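Local coordinates for protein FMN Adenylyltransferase (Candida glabrata, PDB 3FWK) that catalyses the last step of FAD biosynthesis, transferring the adenylyl group of ATP to FMN to make FAD, at residues E149-F154 against K162-G167; P52-L57 against Y192-L197; Y220-T225 against E276-I281. All blocks are in the same frame, centred on the assembly; numbering follows the deposited sequence. Where two conformers were deposited one is given.

Contacts 1 and 2 belong to the sheet of the Rossmann-like domain, where strands 163-165 and 192-194 run parallel as neighbours; Ile-164 O and Leu-194 N, 2.9 Å apart, probably hydrogen-bond between them. Contact 1 is buried and wholly aliphatic-aromatic, pressing a helix on the sheet. Contact 2 is also largely buried, but its aromatic pair reaches a bound glucose, so polar groups join in at its outer end. Contact 3 involves no strand and is only partly buried: a loop meets helix 275-282 across the chain's centre from contact 2, their centres about 34 Å apart. Across the two segments, each contact is apolar.

Contact 1: residues E149-F154 against K162-G167; sequences EAFETF and KAIVIG
Phe-151, on helix 147-157, faces Ile-164, the middle residue of the short strand 163-165, with 10.2 Å between their CA atoms, a gap wide enough to be filled by side chains alone. The helical segment keeps regular backbone bonding, Phe-154 N donating to Ala-150 O at 3.0 Å. Phe-151 and Phe-154, three residues apart, therefore leave the helix on the same flank, and both point at the strand. What they share is one methyl group. Ile-164 CD1 lies 3.7 Å from Phe-151 CE1 and equally 3.7 Å from Phe-154 CE2, approaching each ring at a slant. The extended outer torsion of Ile-164 (chi2 -170°) carries that methyl toward the helix, into the notch where the two rings come together. Phe-154 swings its ring into place with CG anti to the backbone N, chi1 169°. This is helix-on-sheet packing within a beta-alpha-beta crossover: helix 147-157 links strand 134-138 to strand 163-165, which run parallel in the Rossmann-like sheet with two other strands between them. Branched at CB, isoleucine suits an extended strand and still has a long arm to reach the helix; the phenylalanines supply broad apolar surface to receive it. The strand's alternation sends Val-165 to the other side of the sheet, against Leu-74 and Tyr-78 of helix 69-86. The ring of Phe-151 also stacks with Trp-188, and Phe-154 meets Tyr-137 edge-to-face.

Contact 2: residues P52-L57 against Y192-L197; sequences PKWSPL and YRLQPL. With BGC (beta-D-glucopyranose), chain C.
Trp-54 against Tyr-192 and Leu-194 is an aromatic and aliphatic contact, joining the loop between helix 31-50 and strand 61-64 to strand 192-194 of the Rossmann-like sheet. The indole reaches inward from the loop, and the side chains of Trp-54 and Tyr-192 run at about a right angle to each other. Trp-54 CZ2 lies above one face of the phenol ring, toward the rim, and 3.4 Å from Tyr-192 CD2. With the ring planes inclined at 48° and the centroids of the six-membered rings 4.9 Å apart, the pair is neither a stack nor a T-shaped meeting. Trp-54 CG sits beside its backbone N (chi1 -57°), and from there the far side of the six-membered ring also meets Leu-194: CZ3 is 3.7 Å from the Leu-194 methyl CD2. Tyr-192 and Leu-194, two residues apart in the strand, lie on the same side of the sheet, and this lets one large indole span both. In the loop, Ser-55 OG accepts a hydrogen bond from Leu-57 N at 3.0 Å, forming an ST turn, and Pro-56 packs on helix 69-86.

At the outer end lies a beta-D-glucopyranose, in a pocket lined by Lys-53, Trp-54, Tyr-192 and Lys-162. Its O1 donates to the carbonyl Lys-53 O at 2.7 Å, while its C6 comes within 3.5 Å of Trp-54 CZ2. Lys-53 CB and the sugar's ring oxygen O5 both lie over the same face of the indole, offset toward its rim. The indole thus meets the sugar at its carbons C5 and C6, and a backbone oxygen takes up a hydroxyl. Because glucose is no substrate of FAD synthesis, this mixture of apolar contact and hydrogen bonding is probably a fortuitous match rather than part of the reaction.

Contact 3: residues Y220-T225 against E276-I281; sequences YRYGFT and EDLVKI
Ile-281 is the bump of this contact, and the hollow that takes it is formed by Tyr-222 and Phe-224, two aromatic residues on either side of Gly-223. The methyl CD1 of Ile-281 enters between them, 3.8 Å from Tyr-222 CB and also 3.8 Å from Phe-224 CE2. It meets Phe-224 at the ring edge, near the ring plane, but comes at the Tyr-222 ring on a slant. The second branch, Ile-281 CG2, lies 4.0 Å from Tyr-222 CD1, so both arms of the beta-branched side chain are used. One turn back along the helix, Leu-278 extends the fit: its first torsion is fully extended from the backbone N (chi1 -179°), and this brings CD1 to Tyr-222 CE1 at 3.9 Å. Tyrosine suits this partly exposed place: its ring carbons pack on the aliphatic groups, and its polar hydroxyl suits a residue not fully buried. Gly-223 has a phi of 109°, at which a side chain would press on the preceding carbonyl oxygen; glycine therefore suits this bend. On the helix, Asp-277 OD1 forms a salt bridge with Lys-280 NZ, the hydrogen bond within it being weak. The other carboxylate oxygen of Asp-277 bonds Thr-120 OG1, and Phe-118, just before helix 119-131, meets Phe-224 edge-to-face; helix 275-282, the 220-225 loop and the start of helix 119-131 thus meet one another.

Contact 1: residues E149-F154 against K162-G167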
loop_
_atom_site.group_PDB
_atom_site.type_symbol
_atom_site.label_atom_id
_atom_site.label_comp_id
_atom_site.label_asym_id
_atom_site.label_seq_id
_atom_site.Cartn_x
_atom_site.Cartn_y
_atom_site.Cartn_z
ATOM N N GLU A 149 7.424 18.492 -9.275
ATOM C CA GLU A 149 8.493 18.544 -10.284
ATOM C C GLU A 149 8.834 17.144 -10.811
ATOM O O GLU A 149 9.037 16.931 -12.008
ATOM C CB GLU A 149 9.755 19.237 -9.715
ATOM C CG GLU A 149 9.568 20.764 -9.548
ATOM C CD GLU A 149 10.637 21.423 -8.716
ATOM O OE1 GLU A 149 11.317 20.798 -7.880
ATOM O OE2 GLU A 149 10.786 22.653 -8.869
ATOM N N ALA A 150 8.908 16.165 -9.909
ATOM C CA ALA A 150 9.196 14.793 -10.332
ATOM C C ALA A 150 8.093 14.275 -11.258
ATOM O O ALA A 150 8.365 13.564 -12.238
ATOM C CB ALA A 150 9.345 13.874 -9.099
ATOM N N PHE A 151 6.842 14.623 -10.969
ATOM C CA PHE A 151 5.725 14.187 -11.807
ATOM C C PHE A 151 5.720 14.937 -13.136
ATOM O O PHE A 151 5.293 14.384 -14.141
ATOM C CB PHE A 151 4.384 14.305 -11.068
ATOM C CG PHE A 151 4.004 13.070 -10.332
ATOM C CD1 PHE A 151 3.593 11.936 -11.008
ATOM C CD2 PHE A 151 4.032 13.049 -8.956
ATOM C CE1 PHE A 151 3.190 10.772 -10.298
ATOM C CE2 PHE A 151 3.669 11.895 -8.240
ATOM C CZ PHE A 151 3.254 10.768 -8.906
ATOM N N GLU A 152 6.204 16.174 -13.164
ATOM C CA GLU A 152 6.320 16.878 -14.455
ATOM C C GLU A 152 7.287 16.152 -15.373
ATOM O O GLU A 152 7.015 15.971 -16.569
ATOM C CB GLU A 152 6.758 18.322 -14.231
ATOM C CG GLU A 152 6.985 19.080 -15.527
ATOM C CD GLU A 152 5.762 19.069 -16.434
ATOM O OE1 GLU A 152 4.630 19.295 -15.923
ATOM O OE2 GLU A 152 5.947 18.822 -17.659
ATOM N N THR A 153 8.412 15.707 -14.820
ATOM C CA THR A 153 9.365 14.934 -15.600
ATOM C C THR A 153 8.780 13.612 -16.072
ATOM O O THR A 153 8.947 13.217 -17.234
ATOM C CB THR A 153 10.663 14.725 -14.804
ATOM O OG1 THR A 153 11.224 16.012 -14.545
ATOM C CG2 THR A 153 11.632 13.813 -15.558
ATOM N N PHE A 154 8.050 12.941 -15.191
ATOM C CA PHE A 154 7.343 11.726 -15.549
ATOM C C PHE A 154 6.396 11.934 -16.727
ATOM O O PHE A 154 6.375 11.142 -17.667
ATOM C CB PHE A 154 6.583 11.218 -14.320
ATOM C CG PHE A 154 5.630 10.140 -14.639
ATOM C CD1 PHE A 154 6.063 8.856 -14.802
ATOM C CD2 PHE A 154 4.280 10.431 -14.820
ATOM C CE1 PHE A 154 5.158 7.817 -15.122
ATOM C CE2 PHE A 154 3.371 9.432 -15.156
ATOM C CZ PHE A 154 3.785 8.144 -15.275
ATOM N N LYS A 162 -3.177 10.191 -18.710
ATOM C CA LYS A 162 -4.309 11.068 -18.422
ATOM C C LYS A 162 -4.677 11.051 -16.955
ATOM O O LYS A 162 -5.341 12.000 -16.480
ATOM C CB LYS A 162 -5.529 10.658 -19.249
ATOM C CG LYS A 162 -5.345 10.717 -20.764
ATOM C CD LYS A 162 -4.880 12.095 -21.247
ATOM C CE LYS A 162 -4.557 12.085 -22.753
ATOM N NZ LYS A 162 -4.674 13.441 -23.332
ATOM N N ALA A 163 -4.319 9.994 -16.228
ATOM C CA ALA A 163 -4.800 9.820 -14.863
ATOM C C ALA A 163 -3.789 8.982 -14.112
ATOM O O ALA A 163 -3.095 8.132 -14.700
ATOM C CB ALA A 163 -6.170 9.140 -14.865
ATOM N N ILE A 164 -3.682 9.228 -12.804
ATOM C CA ILE A 164 -2.742 8.503 -11.945
ATOM C C ILE A 164 -3.474 8.034 -10.690
ATOM O O ILE A 164 -4.186 8.814 -10.051
ATOM C CB ILE A 164 -1.504 9.306 -11.610
ATOM C CG1 ILE A 164 -0.780 9.591 -12.940
ATOM C CG2 ILE A 164 -0.570 8.486 -10.696
ATOM C CD1 ILE A 164 0.546 10.159 -12.838
ATOM N N VAL A 165 -3.296 6.752 -10.377
ATOM C CA VAL A 165 -3.884 6.157 -9.191
ATOM C C VAL A 165 -2.997 6.457 -7.981
ATOM O O VAL A 165 -1.773 6.194 -8.024
ATOM C CB VAL A 165 -4.041 4.638 -9.366
ATOM C CG1 VAL A 165 -4.672 4.031 -8.125
ATOM C CG2 VAL A 165 -4.842 4.302 -10.602
ATOM N N ILE A 166 -3.600 6.984 -6.916
ATOM C CA ILE A 166 -2.858 7.408 -5.725
ATOM C C ILE A 166 -3.457 6.748 -4.497
ATOM O O ILE A 166 -4.661 6.827 -4.274
ATOM C CB ILE A 166 -2.900 8.916 -5.568
ATOM C CG1 ILE A 166 -2.248 9.555 -6.785
ATOM C CG2 ILE A 166 -2.144 9.387 -4.334
ATOM C CD1 ILE A 166 -2.364 11.047 -6.833
ATOM N N GLY A 167 -2.616 6.154 -3.656
ATOM C CA GLY A 167 -3.123 5.371 -2.503
ATOM C C GLY A 167 -3.262 6.097 -1.167
ATOM O O GLY A 167 -3.033 5.537 -0.112
#

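Contact 2: residues P52-L57 against Y192-L197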
loop_
_atom_site.group_PDB
_atom_site.type_symbol
_atom_site.label_atom_id
_atom_site.label_comp_id
_atom_site.label_asym_id
_atom_site.label_seq_id
_atom_site.Cartn_x
_atom_site.Cartn_y
_atom_site.Cartn_z
ATOM N N PRO A 52 -14.434 2.991 -17.249
ATOM C CA PRO A 52 -15.193 3.423 -18.437
ATOM C C PRO A 52 -14.709 4.735 -19.049
ATOM O O PRO A 52 -15.017 5.013 -20.215
ATOM C CB PRO A 52 -16.619 3.587 -17.895
ATOM C CG PRO A 52 -16.675 2.619 -16.712
ATOM C CD PRO A 52 -15.310 2.820 -16.074
ATOM N N LYS A 53 -13.977 5.534 -18.272
ATOM C CA LYS A 53 -13.509 6.842 -18.706
ATOM C C LYS A 53 -12.059 6.837 -19.174
ATOM O O LYS A 53 -11.728 7.543 -20.115
ATOM C CB LYS A 53 -13.664 7.867 -17.584
ATOM C CG LYS A 53 -15.111 8.149 -17.157
ATOM C CD LYS A 53 -15.153 9.148 -16.009
ATOM C CE LYS A 53 -16.585 9.361 -15.536
ATOM N NZ LYS A 53 -17.497 9.564 -16.711
ATOM N N TRP A 54 -11.187 6.108 -18.466
ATOM C CA TRP A 54 -9.765 6.075 -18.786
ATOM C C TRP A 54 -9.340 4.648 -18.875
ATOM O O TRP A 54 -9.645 3.837 -18.001
ATOM C CB TRP A 54 -8.918 6.782 -17.716
ATOM C CG TRP A 54 -9.314 8.218 -17.485
ATOM C CD1 TRP A 54 -8.950 9.299 -18.244
ATOM C CD2 TRP A 54 -10.164 8.724 -16.438
ATOM N NE1 TRP A 54 -9.539 10.434 -17.751
ATOM C CE2 TRP A 54 -10.269 10.122 -16.637
ATOM C CE3 TRP A 54 -10.832 8.136 -15.358
ATOM C CZ2 TRP A 54 -11.028 10.949 -15.792
ATOM C CZ3 TRP A 54 -11.617 8.949 -14.526
ATOM C CH2 TRP A 54 -11.709 10.348 -14.759
ATOM N N SER A 55 -8.611 4.359 -19.954
ATOM C CA SER A 55 -8.111 3.012 -20.213
ATOM C C SER A 55 -6.917 2.590 -19.339
ATOM O O SER A 55 -5.880 3.267 -19.297
ATOM C CB SER A 55 -7.709 2.880 -21.682
ATOM O OG SER A 55 -7.049 1.627 -21.847
ATOM N N PRO A 56 -7.065 1.489 -18.619
ATOM C CA PRO A 56 -5.916 0.995 -17.884
ATOM C C PRO A 56 -4.969 0.167 -18.735
ATOM O O PRO A 56 -3.947 -0.296 -18.218
ATOM C CB PRO A 56 -6.551 0.124 -16.813
ATOM C CG PRO A 56 -7.776 -0.395 -17.417
ATOM C CD PRO A 56 -8.278 0.742 -18.292
ATOM N N LEU A 57 -5.289 -0.032 -20.013
ATOM C CA LEU A 57 -4.462 -0.917 -20.850
ATOM C C LEU A 57 -3.471 -0.206 -21.758
ATOM O O LEU A 57 -2.444 -0.803 -22.136
ATOM C CB LEU A 57 -5.358 -1.794 -21.724
ATOM C CG LEU A 57 -6.451 -2.568 -20.989
ATOM C CD1 LEU A 57 -7.319 -3.351 -21.966
ATOM C CD2 LEU A 57 -5.883 -3.486 -19.891
ATOM N N TYR A 192 -5.888 13.603 -14.047
ATOM C CA TYR A 192 -6.866 13.295 -12.992
ATOM C C TYR A 192 -6.208 12.382 -11.960
ATOM O O TYR A 192 -5.578 11.364 -12.314
ATOM C CB TYR A 192 -8.058 12.550 -13.593
ATOM C CG TYR A 192 -9.132 13.451 -14.132
ATOM C CD1 TYR A 192 -10.135 13.892 -13.279
ATOM C CD2 TYR A 192 -9.177 13.837 -15.477
ATOM C CE1 TYR A 192 -11.181 14.709 -13.727
ATOM C CE2 TYR A 192 -10.251 14.672 -15.963
ATOM C CZ TYR A 192 -11.232 15.078 -15.036
ATOM O OH TYR A 192 -12.274 15.891 -15.440
ATOM N N ARG A 193 -6.285 12.772 -10.708
ATOM C CA ARG A 193 -5.996 11.848 -9.630
ATOM C C ARG A 193 -7.161 10.902 -9.413
ATOM O O ARG A 193 -8.314 11.313 -9.342
ATOM C CB ARG A 193 -5.741 12.620 -8.337
ATOM C CG ARG A 193 -4.554 13.584 -8.424
ATOM C CD ARG A 193 -4.377 14.310 -7.119
ATOM N NE ARG A 193 -5.250 15.466 -7.132
ATOM C CZ ARG A 193 -5.240 16.405 -6.196
ATOM N NH1 ARG A 193 -4.546 16.228 -5.062
ATOM N NH2 ARG A 193 -5.937 17.525 -6.388
ATOM N N LEU A 194 -6.839 9.625 -9.297
ATOM C CA LEU A 194 -7.785 8.552 -9.012
ATOM C C LEU A 194 -7.455 8.064 -7.649
ATOM O O LEU A 194 -6.374 7.512 -7.422
ATOM C CB LEU A 194 -7.639 7.441 -10.061
ATOM C CG LEU A 194 -7.719 7.889 -11.523
ATOM C CD1 LEU A 194 -7.396 6.728 -12.435
ATOM C CD2 LEU A 194 -9.072 8.513 -11.857
ATOM N N GLN A 195 -8.360 8.317 -6.693
ATOM C CA GLN A 195 -8.044 8.138 -5.271
ATOM C C GLN A 195 -9.095 7.234 -4.660
ATOM O O GLN A 195 -10.039 7.704 -4.024
ATOM C CB GLN A 195 -7.989 9.493 -4.569
ATOM C CG GLN A 195 -6.776 10.279 -5.084
ATOM C CD GLN A 195 -6.677 11.746 -4.753
ATOM O OE1 GLN A 195 -5.569 12.229 -4.514
ATOM N NE2 GLN A 195 -7.793 12.480 -4.773
ATOM N N PRO A 196 -8.984 5.921 -4.880
ATOM C CA PRO A 196 -10.065 4.990 -4.528
ATOM C C PRO A 196 -9.971 4.399 -3.126
ATOM O O PRO A 196 -10.758 3.489 -2.815
ATOM C CB PRO A 196 -9.915 3.877 -5.601
ATOM C CG PRO A 196 -8.827 4.358 -6.568
ATOM C CD PRO A 196 -7.974 5.237 -5.707
ATOM N N LEU A 197 -8.998 4.843 -2.323
ATOM C CA LEU A 197 -8.727 4.309 -0.998
ATOM C C LEU A 197 -9.079 5.309 0.096
ATOM O O LEU A 197 -8.809 5.070 1.286
ATOM C CB LEU A 197 -7.227 3.935 -0.880
ATOM C CG LEU A 197 -6.947 2.767 0.063
ATOM C CD1 LEU A 197 -7.445 1.425 -0.499
ATOM C CD2 LEU A 197 -5.462 2.727 0.411
HETATM C C2 BGC C . -12.673 11.564 -21.899
HETATM C C3 BGC C . -11.903 12.783 -21.401
HETATM C C4 BGC C . -12.493 13.271 -20.084
HETATM C C5 BGC C . -12.629 12.131 -19.069
HETATM C C6 BGC C . -13.416 12.577 -17.837
HETATM C C1 BGC C . -12.649 10.507 -20.817
HETATM O O1 BGC C . -13.376 9.376 -21.273
HETATM O O2 BGC C . -12.094 11.000 -23.090
HETATM O O3 BGC C . -12.022 13.832 -22.382
HETATM O O4 BGC C . -11.627 14.242 -19.506
HETATM O O5 BGC C . -13.317 11.017 -19.663
HETATM O O6 BGC C . -14.759 12.900 -18.220
#

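Contact 3: residues Y220-T225 against E276-I281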
loop_
_atom_site.group_PDB
_atom_site.type_symbol
_atom_site.label_atom_id
_atom_site.label_comp_id
_atom_site.label_asym_id
_atom_site.label_seq_id
_atom_site.Cartn_x
_atom_site.Cartn_y
_atom_site.Cartn_z
ATOM N N TYR A 220 7.000 -3.343 8.926
ATOM C CA TYR A 220 5.812 -3.320 9.799
ATOM C C TYR A 220 5.902 -4.383 10.872
ATOM O O TYR A 220 5.449 -4.173 12.009
ATOM C CB TYR A 220 4.538 -3.494 8.960
ATOM C CG TYR A 220 4.333 -2.398 7.950
ATOM C CD1 TYR A 220 4.270 -1.054 8.339
ATOM C CD2 TYR A 220 4.232 -2.710 6.581
ATOM C CE1 TYR A 220 4.091 -0.046 7.373
ATOM C CE2 TYR A 220 4.030 -1.708 5.627
ATOM C CZ TYR A 220 3.968 -0.414 6.026
ATOM O OH TYR A 220 3.805 0.537 5.046
ATOM N N ARG A 221 6.513 -5.531 10.562
ATOM C CA ARG A 221 6.673 -6.614 11.526
ATOM C C ARG A 221 7.459 -6.176 12.766
ATOM O O ARG A 221 7.314 -6.780 13.814
ATOM C CB ARG A 221 7.326 -7.818 10.812
ATOM C CG ARG A 221 7.650 -9.001 11.716
ATOM C CD ARG A 221 6.349 -9.718 12.216
ATOM N NE ARG A 221 6.711 -10.819 13.123
ATOM C CZ ARG A 221 6.989 -10.659 14.411
ATOM N NH1 ARG A 221 6.879 -9.467 15.006
ATOM N NH2 ARG A 221 7.360 -11.707 15.136
ATOM N N TYR A 222 8.340 -5.200 12.595
ATOM C CA TYR A 222 9.228 -4.749 13.652
ATOM C C TYR A 222 8.682 -3.567 14.443
ATOM O O TYR A 222 9.375 -3.024 15.306
ATOM C CB TYR A 222 10.615 -4.431 13.072
ATOM C CG TYR A 222 11.370 -5.706 12.675
ATOM C CD1 TYR A 222 12.354 -6.222 13.506
ATOM C CD2 TYR A 222 11.109 -6.363 11.486
ATOM C CE1 TYR A 222 13.036 -7.402 13.189
ATOM C CE2 TYR A 222 11.767 -7.549 11.158
ATOM C CZ TYR A 222 12.732 -8.056 12.012
ATOM O OH TYR A 222 13.390 -9.223 11.702
ATOM N N GLY A 223 7.424 -3.179 14.197
ATOM C CA GLY A 223 6.780 -2.150 15.041
ATOM C C GLY A 223 6.569 -0.824 14.351
ATOM O O GLY A 223 6.002 0.091 14.955
ATOM N N PHE A 224 7.006 -0.683 13.098
ATOM C CA PHE A 224 6.690 0.528 12.352
ATOM C C PHE A 224 5.226 0.500 11.961
ATOM O O PHE A 224 4.691 -0.552 11.563
ATOM C CB PHE A 224 7.567 0.609 11.092
ATOM C CG PHE A 224 8.999 0.866 11.413
ATOM C CD1 PHE A 224 9.457 2.166 11.550
ATOM C CD2 PHE A 224 9.917 -0.167 11.595
ATOM C CE1 PHE A 224 10.798 2.406 11.816
ATOM C CE2 PHE A 224 11.231 0.066 11.915
ATOM C CZ PHE A 224 11.685 1.357 11.999
ATOM N N THR A 225 4.577 1.671 12.036
ATOM C CA THR A 225 3.221 1.820 11.536
ATOM C C THR A 225 3.115 2.774 10.372
ATOM O O THR A 225 2.091 2.810 9.703
ATOM C CB THR A 225 2.278 2.288 12.668
ATOM O OG1 THR A 225 2.763 3.516 13.225
ATOM C CG2 THR A 225 2.196 1.240 13.760
ATOM N N GLU A 276 20.950 -3.243 7.209
ATOM C CA GLU A 276 21.176 -1.933 7.811
ATOM C C GLU A 276 19.974 -1.520 8.652
ATOM O O GLU A 276 20.126 -0.831 9.686
ATOM C CB GLU A 276 21.513 -0.871 6.747
ATOM C CG GLU A 276 20.386 -0.594 5.747
ATOM C CD GLU A 276 20.770 0.335 4.594
ATOM O OE1 GLU A 276 20.406 1.531 4.637
ATOM O OE2 GLU A 276 21.375 -0.178 3.609
ATOM N N ASP A 277 18.771 -1.959 8.250
ATOM C CA ASP A 277 17.567 -1.631 9.013
ATOM C C ASP A 277 17.468 -2.487 10.277
ATOM O O ASP A 277 17.078 -2.012 11.334
ATOM C CB ASP A 277 16.319 -1.763 8.137
ATOM C CG ASP A 277 16.245 -0.661 7.085
ATOM O OD1 ASP A 277 16.815 0.422 7.326
ATOM O OD2 ASP A 277 15.619 -0.859 6.009
ATOM N N LEU A 278 17.898 -3.755 10.208
ATOM C CA LEU A 278 17.934 -4.568 11.412
ATOM C C LEU A 278 18.907 -3.988 12.438
ATOM O O LEU A 278 18.590 -3.954 13.625
ATOM C CB LEU A 278 18.292 -6.031 11.074
ATOM C CG LEU A 278 18.325 -6.951 12.298
ATOM C CD1 LEU A 278 16.900 -7.101 12.950
ATOM C CD2 LEU A 278 18.869 -8.316 11.949
ATOM N N VAL A 279 20.066 -3.496 11.995
ATOM C CA VAL A 279 21.019 -2.885 12.916
ATOM C C VAL A 279 20.367 -1.687 13.615
ATOM O O VAL A 279 20.460 -1.515 14.811
ATOM C CB VAL A 279 22.310 -2.478 12.153
ATOM C CG1 VAL A 279 23.207 -1.656 13.079
ATOM C CG2 VAL A 279 23.071 -3.723 11.693
ATOM N N LYS A 280 19.673 -0.846 12.862
ATOM C CA LYS A 280 19.034 0.316 13.479
ATOM C C LYS A 280 17.966 -0.089 14.487
ATOM O O LYS A 280 17.820 0.538 15.545
ATOM C CB LYS A 280 18.419 1.184 12.400
ATOM C CG LYS A 280 19.466 1.975 11.602
ATOM C CD LYS A 280 18.832 2.951 10.597
ATOM C CE LYS A 280 18.238 2.223 9.425
ATOM N NZ LYS A 280 17.483 3.132 8.505
ATOM N N ILE A 281 17.223 -1.147 14.193
ATOM C CA ILE A 281 16.190 -1.600 15.104
ATOM C C ILE A 281 16.795 -2.244 16.348
ATOM O O ILE A 281 16.361 -1.958 17.472
ATOM C CB ILE A 281 15.231 -2.540 14.372
ATOM C CG1 ILE A 281 14.456 -1.751 13.301
ATOM C CG2 ILE A 281 14.311 -3.241 15.348
ATOM C CD1 ILE A 281 13.880 -2.640 12.184
#